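Local atomic coordinates of manganese-binding protein (PDB entry 6NSI), a protein that captures iron and other transition-metal ions as the solute-binding component of an ABC transporter and delivers them to the membrane permease for import. Residues D34-E39 and L59-S64; L5-M10 and I26-G31; F98-I103 and A170-T175; L53-G58 and K76-G81. All blocks are in the same frame, centred on the assembly; numbering follows the deposited sequence.

Contact 1 (D34-E39 and L59-S64); sequences DPHSYE and LGLEHS. With FE (Fe (III) ion), chain B.
The imidazole of H36 carries methyl CD1 of L61 over one face, offset toward the rim and 3.9 Å from the ring centroid, while D34 OD1 and a water lie in the ring plane at its edge. The two side chains cross at about a right angle. This is part of the iron site of a family 9 solute-binding protein: H36 NE2 binds the iron(III) ion at 2.1 Å, and H102, H168 and D260 complete the site. On the other ring nitrogen, ND1 donates to the in-plane water, which in turn donates to G60 O and so ties the rotation of the ring to the 59-64 backbone. The turn leading into H36 is an Asx turn, in which D34 OD1 accepts from H36 N at 3.1 Å, met 66° out of the carboxylate plane. Its second oxygen, D34 OD2, takes the hydroxyl of S37 at 2.6 Å. Between the loops, P35 O and L61 O, both acceptors, stand 3.5 Å apart and are reconciled by one water that donates to each; another water donates to H36 O and accepts from S64 N. H36 O also lies 3.1 Å from H63 CD2. Beyond Y38, the carboxylate of E39 lies beside S64 and accepts from S66 N at the start of helix 65-71. S64, the N-cap residue of that helix, has OG between the backbone N and the carbonyl carbon (chi1 87°); it accepts from L67 N and donates to Y38 O at 2.6 Å, in the carbonyl plane.

Contact 2 (L5-M10 and I26-G31); sequences LSMNRM and IVLIDG
R9 NH1 reaches D30 OD2 at 2.8 Å in a salt bridge that runs through this single pair. NH1 meets the carboxylate on its syn side, 30° out of its plane, while OD2 lies close to the guanidinium plane; the two planes are 80° apart. R9 CG lies 3.4 Å from D30 CG, packing the start of the aliphatic chain against the acid, and the bend at chi2 sets CD beside OD2. R9 NE pairs with D13 and NH2 with the carbonyl of D264, so all three guanidinium nitrogens have partners. One water accepts from R9 N and donates to I29 O, linking the two backbones where they part. Before that they run as parallel strands: S6 N donates to I26 O, L28 N to S6 O, and the pairing is continued beyond the last bridged pair, S6 and V27, by I29 N to M7 O at 2.8 Å. Apolar groups fill in beside it. L5 CD1 meets I26 CG1 at 3.5 Å and its CD2 meets L28 CD1, while M7 lies alongside L28 with SD 3.6 Å from CD2 and with CE against I29 CD1. On the face bearing S6 and V27, methyl CG2 of V27 presses on N8 C at 3.3 Å, just before helix 9-19. Adjacent parallel strands joined through a helix, here 3-6, 9-19 and 24-27, form a classic beta-alpha-beta crossover.

Contact 3 (F98-I103 and A170-T175); sequences FPDPHI and AFSYFT. With FE (Fe (III) ion), chain B.
H102 and Y173 both place CG anti to their carbonyl carbon (chi1 -57° and -67°), and chi2 near 90° turns the rings so that the imidazole lies against A170 and the phenol reaches D100. The histidine belongs to the iron site: NE2 binds the iron(III) ion at 2.2 Å, alongside H36, H168 and D260. An Asx turn holds it, with D100 OD1 gripped from opposite faces of its plane by H102 ND1 at 2.7 Å and by H102 N at 3.0 Å. The carboxylate, a second-shell group, thereby fixes the ring rotation and would probably strengthen NE2 as a donor to the metal. The imidazole is sandwiched: A170 CA sits over the centre of one face, 3.6 Å from the centroid, and P101 CG covers the opposite face toward the rim. Y173, in the first turn of helix 172-178, slides past D100 in the opposite direction, its CE1 3.4 Å from D100 CG. Methyl CG2 of I103 lies over one face of the phenol ring, and a water at the ring edge donates to H102 O and A170 O. At the tip, Y173 OH accepts from L93 N and donates to a lone pair of D100 O at 2.8 Å.

Contact 4 (L53-G58 and K76-G81); sequences LIFCNG and KVVDLG
I54 N donates to K76 O at 2.8 Å, V78 N to I54 O and C56 N to V78 O, pairing strands 54-56 and 77-79 in parallel at the edge of the four-stranded sheet. The ladder outlasts the strands: L80 N donates to C56 O at 3.0 Å and G81 N to N57 O at 2.9 Å, which secures the first turn of helix 80-85 to the end of strand 54-56 and the residue after it. At that end D79 OD1, which caps Q82 N, comes within 3.2 Å of G58 CA, an approach open to it because the glycine puts no side chain there. N57 ND2 donates to G58 O at 2.9 Å and also to P101 O in the loop leading to H102. On the face with F55 and V78 the two side chains lie side by side, F55 CD2 3.5 Å from V78 CB, and L80 CD2 approaches the same ring carbon; helices 9-19 and 107-124 cover this face. On the other face C56 SG touches V77 CG1 at 3.7 Å, and I54 CG1 packs obliquely against K76 CB. Beyond CG the K76 chain is fully extended and delivers NZ to the carbonyls of S51 and M48. Cohesion between the segments thus comes from backbone bonds and apolar packing, while the polar ends of K76, N57 and D79 find their hydrogen-bond partners outside the opposite segment.

Overall arrangement
Contacts 2 and 4 are the outer strand pairs of one four-stranded parallel sheet, ordered 24-27, 3-6, 54-56, 77-79, with centres 12 Å apart; backbone bonds from L5 to L53 and F55 join them. Contact 1 brings together the loops leaving strands 24-27 and 54-56, its centre 12 to 13 Å from theirs, and crosses contact 4 along the chain. Contact 3 comes last, its centre about 14 Å from that of contact 1, joining segments 67 residues apart at their closest ends. Contacts 1 and 3 meet at the iron, H36 and H102 within 3.3 Å, NE2 to NE2. H36 thus comes from a loop off the parallel sheet, H102 from just after strand 98-99, and H168 and D260 from farther along.

Contact 1 (D34-E39 and L59-S64)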
loop_
_atom_site.group_PDB
_atom_site.type_symbol
_atom_site.label_atom_id
_atom_site.label_comp_id
_atom_site.label_asym_id
_atom_site.label_seq_id
_atom_site.Cartn_x
_atom_site.Cartn_y
_atom_site.Cartn_z
ATOM N N ASP A 34 2.852 4.906 -11.979
ATOM C CA ASP A 34 3.392 5.309 -10.687
ATOM C C ASP A 34 2.522 6.391 -10.061
ATOM O O ASP A 34 2.516 7.527 -10.557
ATOM C CB ASP A 34 4.822 5.811 -10.857
ATOM C CG ASP A 34 5.343 6.507 -9.618
ATOM O OD1 ASP A 34 5.011 6.031 -8.512
ATOM O OD2 ASP A 34 6.093 7.508 -9.745
ATOM N N PRO A 35 1.808 6.108 -8.971
ATOM C CA PRO A 35 0.975 7.149 -8.354
ATOM C C PRO A 35 1.791 8.261 -7.734
ATOM O O PRO A 35 1.312 9.400 -7.681
ATOM C CB PRO A 35 0.182 6.377 -7.288
ATOM C CG PRO A 35 1.127 5.240 -6.900
ATOM C CD PRO A 35 1.855 4.870 -8.172
ATOM N N HIS A 36 3.006 7.961 -7.261
ATOM C CA HIS A 36 3.826 8.962 -6.581
ATOM C C HIS A 36 4.039 10.195 -7.448
ATOM O O HIS A 36 4.055 11.324 -6.945
ATOM C CB HIS A 36 5.191 8.374 -6.216
ATOM C CG HIS A 36 5.130 7.264 -5.215
ATOM N ND1 HIS A 36 5.158 7.487 -3.857
ATOM C CD2 HIS A 36 5.069 5.920 -5.375
ATOM C CE1 HIS A 36 5.108 6.330 -3.220
ATOM N NE2 HIS A 36 5.049 5.364 -4.119
ATOM N N SER A 37 4.241 9.995 -8.749
ATOM C CA SER A 37 4.601 11.078 -9.651
ATOM C C SER A 37 3.500 11.364 -10.657
ATOM O O SER A 37 3.761 11.984 -11.698
ATOM C CB SER A 37 5.906 10.753 -10.370
ATOM O OG SER A 37 5.711 9.655 -11.243
ATOM N N TYR A 38 2.277 10.924 -10.368
ATOM C CA TYR A 38 1.175 11.141 -11.287
ATOM C C TYR A 38 0.958 12.630 -11.480
ATOM O O TYR A 38 0.874 13.389 -10.513
ATOM C CB TYR A 38 -0.101 10.499 -10.760
ATOM C CG TYR A 38 -1.264 10.584 -11.723
ATOM C CD1 TYR A 38 -1.358 9.722 -12.800
ATOM C CD2 TYR A 38 -2.267 11.527 -11.551
ATOM C CE1 TYR A 38 -2.420 9.782 -13.670
ATOM C CE2 TYR A 38 -3.333 11.598 -12.420
ATOM C CZ TYR A 38 -3.401 10.728 -13.486
ATOM O OH TYR A 38 -4.464 10.787 -14.363
ATOM N N GLU A 39 0.895 13.052 -12.732
ATOM C CA GLU A 39 0.500 14.410 -13.062
ATOM C C GLU A 39 -0.860 14.337 -13.734
ATOM O O GLU A 39 -1.131 13.406 -14.502
ATOM C CB GLU A 39 1.534 15.103 -13.965
ATOM C CG GLU A 39 2.946 15.190 -13.359
ATOM C CD GLU A 39 3.199 16.483 -12.560
ATOM O OE1 GLU A 39 4.338 16.659 -12.050
ATOM O OE2 GLU A 39 2.270 17.320 -12.443
ATOM N N LEU A 59 -0.266 11.745 3.222
ATOM C CA LEU A 59 1.068 11.240 3.561
ATOM C C LEU A 59 2.041 11.408 2.399
ATOM O O LEU A 59 2.997 10.637 2.257
ATOM C CB LEU A 59 1.021 9.773 4.018
ATOM C CG LEU A 59 -0.124 9.365 4.965
ATOM C CD1 LEU A 59 -0.107 7.863 5.272
ATOM C CD2 LEU A 59 -0.099 10.171 6.255
ATOM N N GLY A 60 1.785 12.401 1.548
ATOM C CA GLY A 60 2.647 12.713 0.423
ATOM C C GLY A 60 2.432 11.907 -0.843
ATOM O O GLY A 60 3.225 12.047 -1.780
ATOM N N LEU A 61 1.398 11.062 -0.914
ATOM C CA LEU A 61 1.238 10.226 -2.101
ATOM C C LEU A 61 0.799 11.043 -3.310
ATOM O O LEU A 61 1.175 10.732 -4.452
ATOM C CB LEU A 61 0.228 9.111 -1.834
ATOM C CG LEU A 61 0.178 8.083 -2.968
ATOM C CD1 LEU A 61 1.543 7.386 -3.125
ATOM C CD2 LEU A 61 -0.943 7.083 -2.691
ATOM N N GLU A 62 -0.024 12.061 -3.087
ATOM C CA GLU A 62 -0.488 12.957 -4.148
ATOM C C GLU A 62 0.381 14.211 -4.202
ATOM O O GLU A 62 -0.117 15.330 -4.144
ATOM C CB GLU A 62 -1.961 13.304 -3.921
ATOM C CG GLU A 62 -2.922 12.099 -3.977
ATOM C CD GLU A 62 -3.195 11.457 -2.603
ATOM O OE1 GLU A 62 -2.864 12.066 -1.554
ATOM O OE2 GLU A 62 -3.742 10.329 -2.567
ATOM N N HIS A 63 1.701 14.048 -4.303
ATOM C CA HIS A 63 2.629 15.151 -4.064
ATOM C C HIS A 63 3.084 15.869 -5.332
ATOM O O HIS A 63 3.866 16.821 -5.241
ATOM C CB HIS A 63 3.856 14.653 -3.285
ATOM C CG HIS A 63 4.959 14.131 -4.153
ATOM N ND1 HIS A 63 5.905 14.952 -4.733
ATOM C CD2 HIS A 63 5.274 12.868 -4.529
ATOM C CE1 HIS A 63 6.748 14.218 -5.440
ATOM N NE2 HIS A 63 6.387 12.949 -5.330
ATOM N N SER A 64 2.629 15.437 -6.505
ATOM C CA SER A 64 2.955 16.135 -7.739
ATOM C C SER A 64 2.356 17.540 -7.745
ATOM O O SER A 64 1.311 17.800 -7.142
ATOM C CB SER A 64 2.446 15.346 -8.938
ATOM O OG SER A 64 1.098 15.681 -9.234
HETATM FE FE FE B . 5.259 3.378 -3.622
HETATM O O HOH W 1 -0.728 10.012 -5.996
HETATM O O HOH W 2 4.761 10.094 -3.048
HETATM O O HOH W 3 1.736 12.890 -6.994
#

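Contact 2 (L5-M10 and I26-G31)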
loop_
_atom_site.group_PDB
_atom_site.type_symbol
_atom_site.label_atom_id
_atom_site.label_comp_id
_atom_site.label_asym_id
_atom_site.label_seq_id
_atom_site.Cartn_x
_atom_site.Cartn_y
_atom_site.Cartn_z
ATOM N N LEU A 5 -15.040 10.701 -6.317
ATOM C CA LEU A 5 -13.722 10.490 -6.907
ATOM C C LEU A 5 -12.767 9.906 -5.874
ATOM O O LEU A 5 -12.673 10.408 -4.747
ATOM C CB LEU A 5 -13.147 11.800 -7.462
ATOM C CG LEU A 5 -11.765 11.679 -8.120
ATOM C CD1 LEU A 5 -11.808 10.721 -9.285
ATOM C CD2 LEU A 5 -11.185 13.001 -8.575
ATOM N N SER A 6 -12.066 8.844 -6.259
ATOM C CA SER A 6 -10.969 8.297 -5.476
ATOM C C SER A 6 -9.664 8.463 -6.250
ATOM O O SER A 6 -9.627 8.272 -7.467
ATOM C CB SER A 6 -11.195 6.818 -5.155
ATOM O OG SER A 6 -12.348 6.622 -4.351
ATOM N N MET A 7 -8.588 8.800 -5.536
ATOM C CA MET A 7 -7.316 9.038 -6.217
ATOM C C MET A 7 -6.780 7.772 -6.888
ATOM O O MET A 7 -6.235 7.840 -7.998
ATOM C CB MET A 7 -6.292 9.606 -5.235
ATOM C CG MET A 7 -6.427 11.112 -5.016
ATOM S SD MET A 7 -6.275 12.047 -6.557
ATOM C CE MET A 7 -4.678 11.484 -7.141
ATOM N N ASN A 8 -6.941 6.608 -6.250
ATOM C CA ASN A 8 -6.327 5.368 -6.735
ATOM C C ASN A 8 -7.249 4.189 -6.415
ATOM O O ASN A 8 -8.301 4.352 -5.784
ATOM C CB ASN A 8 -4.930 5.181 -6.129
ATOM C CG ASN A 8 -4.955 5.071 -4.599
ATOM O OD1 ASN A 8 -5.633 4.204 -4.026
ATOM N ND2 ASN A 8 -4.194 5.933 -3.937
ATOM N N ARG A 9 -6.841 2.978 -6.848
ATOM C CA ARG A 9 -7.725 1.817 -6.727
ATOM C C ARG A 9 -7.750 1.237 -5.319
ATOM O O ARG A 9 -8.746 0.617 -4.921
ATOM C CB ARG A 9 -7.321 0.729 -7.716
ATOM C CG ARG A 9 -7.710 1.042 -9.146
ATOM C CD ARG A 9 -9.222 0.979 -9.332
ATOM N NE ARG A 9 -9.759 -0.335 -9.000
ATOM C CZ ARG A 9 -9.600 -1.415 -9.759
ATOM N NH1 ARG A 9 -8.924 -1.331 -10.895
ATOM N NH2 ARG A 9 -10.112 -2.580 -9.387
ATOM N N MET A 10 -6.666 1.408 -4.563
ATOM C CA MET A 10 -6.658 0.941 -3.184
ATOM C C MET A 10 -7.731 1.659 -2.374
ATOM O O MET A 10 -8.388 1.055 -1.517
ATOM C CB MET A 10 -5.267 1.146 -2.594
ATOM C CG MET A 10 -4.196 0.344 -3.342
ATOM S SD MET A 10 -3.491 1.219 -4.774
ATOM C CE MET A 10 -2.413 2.372 -3.920
ATOM N N ILE A 26 -15.457 7.044 -9.517
ATOM C CA ILE A 26 -14.415 7.164 -10.520
ATOM C C ILE A 26 -13.069 7.123 -9.810
ATOM O O ILE A 26 -12.944 7.444 -8.625
ATOM C CB ILE A 26 -14.551 8.443 -11.384
ATOM C CG1 ILE A 26 -14.905 9.657 -10.526
ATOM C CG2 ILE A 26 -15.605 8.245 -12.463
ATOM C CD1 ILE A 26 -14.846 10.997 -11.298
ATOM N N VAL A 27 -12.055 6.708 -10.550
ATOM C CA VAL A 27 -10.703 6.645 -10.022
ATOM C C VAL A 27 -9.799 7.419 -10.964
ATOM O O VAL A 27 -9.905 7.289 -12.187
ATOM C CB VAL A 27 -10.214 5.191 -9.835
ATOM C CG1 VAL A 27 -10.105 4.446 -11.174
ATOM C CG2 VAL A 27 -8.900 5.185 -9.111
ATOM N N LEU A 28 -8.959 8.276 -10.392
ATOM C CA LEU A 28 -7.980 9.057 -11.183
ATOM C C LEU A 28 -6.807 8.219 -11.692
ATOM O O LEU A 28 -6.525 8.258 -12.864
ATOM C CB LEU A 28 -7.443 10.178 -10.307
ATOM C CG LEU A 28 -7.538 11.560 -10.928
ATOM C CD1 LEU A 28 -8.986 11.921 -11.155
ATOM C CD2 LEU A 28 -6.852 12.572 -10.043
ATOM N N ILE A 29 -6.208 7.433 -10.815
ATOM C CA ILE A 29 -4.971 6.683 -11.147
ATOM C C ILE A 29 -5.271 5.189 -11.113
ATOM O O ILE A 29 -5.794 4.706 -10.124
ATOM C CB ILE A 29 -3.872 7.044 -10.131
ATOM C CG1 ILE A 29 -3.644 8.550 -10.017
ATOM C CG2 ILE A 29 -2.585 6.284 -10.395
ATOM C CD1 ILE A 29 -2.715 8.944 -8.922
ATOM N N ASP A 30 -4.991 4.524 -12.215
ATOM C CA ASP A 30 -5.119 3.074 -12.296
ATOM C C ASP A 30 -4.103 2.560 -13.304
ATOM O O ASP A 30 -3.449 3.338 -14.014
ATOM C CB ASP A 30 -6.537 2.627 -12.693
ATOM C CG ASP A 30 -6.789 1.139 -12.409
ATOM O OD1 ASP A 30 -5.852 0.433 -11.954
ATOM O OD2 ASP A 30 -7.927 0.671 -12.631
ATOM N N GLY A 31 -3.959 1.224 -13.332
ATOM C CA GLY A 31 -3.092 0.574 -14.298
ATOM C C GLY A 31 -1.634 0.541 -13.875
ATOM O O GLY A 31 -1.287 0.504 -12.694
HETATM O O HOH W 4 -4.777 2.870 -8.637
#

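Contact 3 (F98-I103 and A170-T175)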
loop_
_atom_site.group_PDB
_atom_site.type_symbol
_atom_site.label_atom_id
_atom_site.label_comp_id
_atom_site.label_asym_id
_atom_site.label_seq_id
_atom_site.Cartn_x
_atom_site.Cartn_y
_atom_site.Cartn_z
ATOM N N PHE A 98 10.920 12.095 4.825
ATOM C CA PHE A 98 9.656 12.093 4.092
ATOM C C PHE A 98 8.708 11.063 4.699
ATOM O O PHE A 98 9.156 10.017 5.181
ATOM C CB PHE A 98 9.873 11.783 2.606
ATOM C CG PHE A 98 10.638 12.856 1.864
ATOM C CD1 PHE A 98 9.977 13.938 1.307
ATOM C CD2 PHE A 98 12.020 12.782 1.731
ATOM C CE1 PHE A 98 10.673 14.925 0.632
ATOM C CE2 PHE A 98 12.727 13.772 1.051
ATOM C CZ PHE A 98 12.053 14.843 0.505
ATOM N N PRO A 99 7.399 11.321 4.702
ATOM C CA PRO A 99 6.462 10.348 5.279
ATOM C C PRO A 99 6.282 9.150 4.363
ATOM O O PRO A 99 6.386 9.245 3.132
ATOM C CB PRO A 99 5.160 11.142 5.410
ATOM C CG PRO A 99 5.237 12.127 4.285
ATOM C CD PRO A 99 6.702 12.479 4.116
ATOM N N ASP A 100 6.019 8.003 4.982
ATOM C CA ASP A 100 5.791 6.777 4.235
ATOM C C ASP A 100 4.299 6.635 3.971
ATOM O O ASP A 100 3.535 6.368 4.922
ATOM C CB ASP A 100 6.315 5.568 5.000
ATOM C CG ASP A 100 6.242 4.291 4.190
ATOM O OD1 ASP A 100 5.447 4.243 3.224
ATOM O OD2 ASP A 100 6.989 3.327 4.516
ATOM N N PRO A 101 3.845 6.747 2.722
ATOM C CA PRO A 101 2.401 6.723 2.436
ATOM C C PRO A 101 1.779 5.334 2.353
ATOM O O PRO A 101 0.546 5.244 2.246
ATOM C CB PRO A 101 2.317 7.423 1.076
ATOM C CG PRO A 101 3.608 7.020 0.414
ATOM C CD PRO A 101 4.643 7.012 1.508
ATOM N N HIS A 102 2.572 4.257 2.407
ATOM C CA HIS A 102 2.092 2.942 1.984
ATOM C C HIS A 102 1.309 2.204 3.058
ATOM O O HIS A 102 1.595 1.031 3.330
ATOM C CB HIS A 102 3.270 2.069 1.535
ATOM C CG HIS A 102 4.080 2.688 0.436
ATOM N ND1 HIS A 102 5.181 3.486 0.677
ATOM C CD2 HIS A 102 3.952 2.622 -0.913
ATOM C CE1 HIS A 102 5.694 3.885 -0.476
ATOM N NE2 HIS A 102 4.971 3.371 -1.454
ATOM N N ILE A 103 0.297 2.850 3.650
ATOM C CA ILE A 103 -0.422 2.208 4.755
ATOM C C ILE A 103 -1.405 1.138 4.301
ATOM O O ILE A 103 -1.895 0.369 5.139
ATOM C CB ILE A 103 -1.164 3.259 5.607
ATOM C CG1 ILE A 103 -2.104 4.104 4.737
ATOM C CG2 ILE A 103 -0.160 4.139 6.379
ATOM C CD1 ILE A 103 -3.018 5.092 5.535
ATOM N N ALA A 170 7.898 -0.030 -0.209
ATOM C CA ALA A 170 6.446 0.019 -0.148
ATOM C C ALA A 170 5.861 -0.919 0.900
ATOM O O ALA A 170 4.647 -0.888 1.120
ATOM C CB ALA A 170 5.837 -0.327 -1.518
ATOM N N PHE A 171 6.683 -1.741 1.556
ATOM C CA PHE A 171 6.176 -2.754 2.473
ATOM C C PHE A 171 6.684 -2.567 3.904
ATOM O O PHE A 171 6.722 -3.527 4.687
ATOM C CB PHE A 171 6.514 -4.146 1.941
ATOM C CG PHE A 171 5.911 -4.426 0.576
ATOM C CD1 PHE A 171 6.629 -4.156 -0.586
ATOM C CD2 PHE A 171 4.623 -4.938 0.462
ATOM C CE1 PHE A 171 6.077 -4.408 -1.842
ATOM C CE2 PHE A 171 4.057 -5.192 -0.792
ATOM C CZ PHE A 171 4.787 -4.936 -1.944
ATOM N N SER A 172 7.053 -1.339 4.281
ATOM C CA SER A 172 7.496 -1.129 5.658
ATOM C C SER A 172 6.368 -1.374 6.662
ATOM O O SER A 172 6.592 -1.989 7.715
ATOM C CB SER A 172 8.080 0.276 5.829
ATOM O OG SER A 172 9.398 0.330 5.302
ATOM N N TYR A 173 5.154 -0.886 6.380
ATOM C CA TYR A 173 4.041 -1.141 7.301
ATOM C C TYR A 173 3.714 -2.628 7.374
ATOM O O TYR A 173 3.499 -3.180 8.461
ATOM C CB TYR A 173 2.807 -0.345 6.877
ATOM C CG TYR A 173 2.997 1.143 7.024
ATOM C CD1 TYR A 173 3.369 1.924 5.932
ATOM C CD2 TYR A 173 2.810 1.765 8.247
ATOM C CE1 TYR A 173 3.542 3.289 6.057
ATOM C CE2 TYR A 173 2.991 3.123 8.390
ATOM C CZ TYR A 173 3.350 3.887 7.296
ATOM O OH TYR A 173 3.527 5.247 7.434
ATOM N N PHE A 174 3.628 -3.273 6.208
ATOM C CA PHE A 174 3.450 -4.715 6.108
ATOM C C PHE A 174 4.462 -5.456 6.976
ATOM O O PHE A 174 4.113 -6.366 7.743
ATOM C CB PHE A 174 3.597 -5.092 4.619
ATOM C CG PHE A 174 3.408 -6.550 4.309
ATOM C CD1 PHE A 174 4.477 -7.450 4.405
ATOM C CD2 PHE A 174 2.178 -7.011 3.862
ATOM C CE1 PHE A 174 4.304 -8.778 4.104
ATOM C CE2 PHE A 174 1.990 -8.344 3.556
ATOM C CZ PHE A 174 3.059 -9.232 3.664
ATOM N N THR A 175 5.736 -5.083 6.844
ATOM C CA THR A 175 6.816 -5.779 7.532
ATOM C C THR A 175 6.723 -5.590 9.043
ATOM O O THR A 175 6.933 -6.534 9.813
ATOM C CB THR A 175 8.156 -5.244 7.024
ATOM O OG1 THR A 175 8.307 -5.543 5.615
ATOM C CG2 THR A 175 9.310 -5.827 7.842
HETATM FE FE FE B . 5.259 3.378 -3.622
HETATM O O HOH W 5 3.915 -0.572 3.485
#

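Contact 4 (L53-G58 and K76-G81)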
loop_
_atom_site.group_PDB
_atom_site.type_symbol
_atom_site.label_atom_id
_atom_site.label_comp_id
_atom_site.label_asym_id
_atom_site.label_seq_id
_atom_site.Cartn_x
_atom_site.Cartn_y
_atom_site.Cartn_z
ATOM N N LEU A 53 -16.984 14.267 -3.614
ATOM C CA LEU A 53 -15.950 13.995 -2.627
ATOM C C LEU A 53 -14.732 13.488 -3.384
ATOM O O LEU A 53 -14.880 12.758 -4.368
ATOM C CB LEU A 53 -16.403 12.947 -1.599
ATOM C CG LEU A 53 -17.450 13.301 -0.536
ATOM C CD1 LEU A 53 -17.869 12.048 0.230
ATOM C CD2 LEU A 53 -16.907 14.362 0.406
ATOM N N ILE A 54 -13.540 13.880 -2.929
ATOM C CA ILE A 54 -12.266 13.428 -3.506
ATOM C C ILE A 54 -11.470 12.751 -2.402
ATOM O O ILE A 54 -10.983 13.422 -1.480
ATOM C CB ILE A 54 -11.461 14.579 -4.111
ATOM C CG1 ILE A 54 -12.237 15.229 -5.257
ATOM C CG2 ILE A 54 -10.095 14.074 -4.575
ATOM C CD1 ILE A 54 -11.604 16.519 -5.763
ATOM N N PHE A 55 -11.312 11.434 -2.506
ATOM C CA PHE A 55 -10.637 10.646 -1.481
ATOM C C PHE A 55 -9.151 10.502 -1.823
ATOM O O PHE A 55 -8.797 9.942 -2.868
ATOM C CB PHE A 55 -11.316 9.282 -1.343
ATOM C CG PHE A 55 -12.615 9.326 -0.579
ATOM C CD1 PHE A 55 -13.830 9.251 -1.247
ATOM C CD2 PHE A 55 -12.620 9.434 0.806
ATOM C CE1 PHE A 55 -15.032 9.287 -0.544
ATOM C CE2 PHE A 55 -13.822 9.469 1.516
ATOM C CZ PHE A 55 -15.023 9.397 0.839
ATOM N N CYS A 56 -8.292 11.029 -0.945
ATOM C CA CYS A 56 -6.841 11.024 -1.092
ATOM C C CYS A 56 -6.192 10.179 -0.011
ATOM O O CYS A 56 -6.723 10.034 1.098
ATOM C CB CYS A 56 -6.263 12.433 -0.988
ATOM S SG CYS A 56 -6.991 13.564 -2.153
ATOM N N ASN A 57 -5.007 9.663 -0.333
ATOM C CA ASN A 57 -4.218 8.933 0.654
ATOM C C ASN A 57 -3.584 9.877 1.660
ATOM O O ASN A 57 -3.483 9.545 2.845
ATOM C CB ASN A 57 -3.119 8.118 -0.033
ATOM C CG ASN A 57 -2.401 7.195 0.925
ATOM O OD1 ASN A 57 -2.849 6.082 1.146
ATOM N ND2 ASN A 57 -1.273 7.645 1.492
ATOM N N GLY A 58 -3.163 11.059 1.202
ATOM C CA GLY A 58 -2.345 11.933 2.016
ATOM C C GLY A 58 -0.961 11.322 2.161
ATOM O O GLY A 58 -0.531 10.493 1.354
ATOM N N LYS A 76 -13.649 19.456 -1.064
ATOM C CA LYS A 76 -14.051 18.092 -1.399
ATOM C C LYS A 76 -13.061 17.036 -0.915
ATOM O O LYS A 76 -13.406 15.850 -0.910
ATOM C CB LYS A 76 -14.204 17.926 -2.911
ATOM C CG LYS A 76 -15.248 18.796 -3.547
ATOM C CD LYS A 76 -15.303 18.575 -5.044
ATOM C CE LYS A 76 -16.375 19.465 -5.653
ATOM N NZ LYS A 76 -16.396 19.411 -7.142
ATOM N N VAL A 77 -11.839 17.414 -0.541
ATOM C CA VAL A 77 -10.797 16.419 -0.279
ATOM C C VAL A 77 -11.015 15.778 1.086
ATOM O O VAL A 77 -11.174 16.473 2.099
ATOM C CB VAL A 77 -9.395 17.042 -0.379
ATOM C CG1 VAL A 77 -8.369 16.078 0.158
ATOM C CG2 VAL A 77 -9.068 17.404 -1.829
ATOM N N VAL A 78 -11.043 14.447 1.102
ATOM C CA VAL A 78 -10.957 13.640 2.314
ATOM C C VAL A 78 -9.545 13.059 2.351
ATOM O O VAL A 78 -9.197 12.215 1.519
ATOM C CB VAL A 78 -12.013 12.525 2.330
ATOM C CG1 VAL A 78 -11.771 11.597 3.512
ATOM C CG2 VAL A 78 -13.430 13.105 2.354
ATOM N N ASP A 79 -8.720 13.534 3.291
ATOM C CA ASP A 79 -7.325 13.107 3.434
ATOM C C ASP A 79 -7.286 11.954 4.434
ATOM O O ASP A 79 -7.187 12.150 5.649
ATOM C CB ASP A 79 -6.446 14.273 3.876
ATOM C CG ASP A 79 -4.954 13.930 3.878
ATOM O OD1 ASP A 79 -4.596 12.776 4.189
ATOM O OD2 ASP A 79 -4.140 14.832 3.592
ATOM N N LEU A 80 -7.343 10.731 3.911
ATOM C CA LEU A 80 -7.508 9.564 4.774
ATOM C C LEU A 80 -6.340 9.408 5.747
ATOM O O LEU A 80 -6.547 9.102 6.926
ATOM C CB LEU A 80 -7.688 8.309 3.916
ATOM C CG LEU A 80 -8.989 8.284 3.101
ATOM C CD1 LEU A 80 -8.952 7.229 1.996
ATOM C CD2 LEU A 80 -10.197 8.062 4.027
ATOM N N GLY A 81 -5.107 9.622 5.275
ATOM C CA GLY A 81 -3.951 9.488 6.154
ATOM C C GLY A 81 -3.900 10.547 7.240
ATOM O O GLY A 81 -3.481 10.273 8.371
#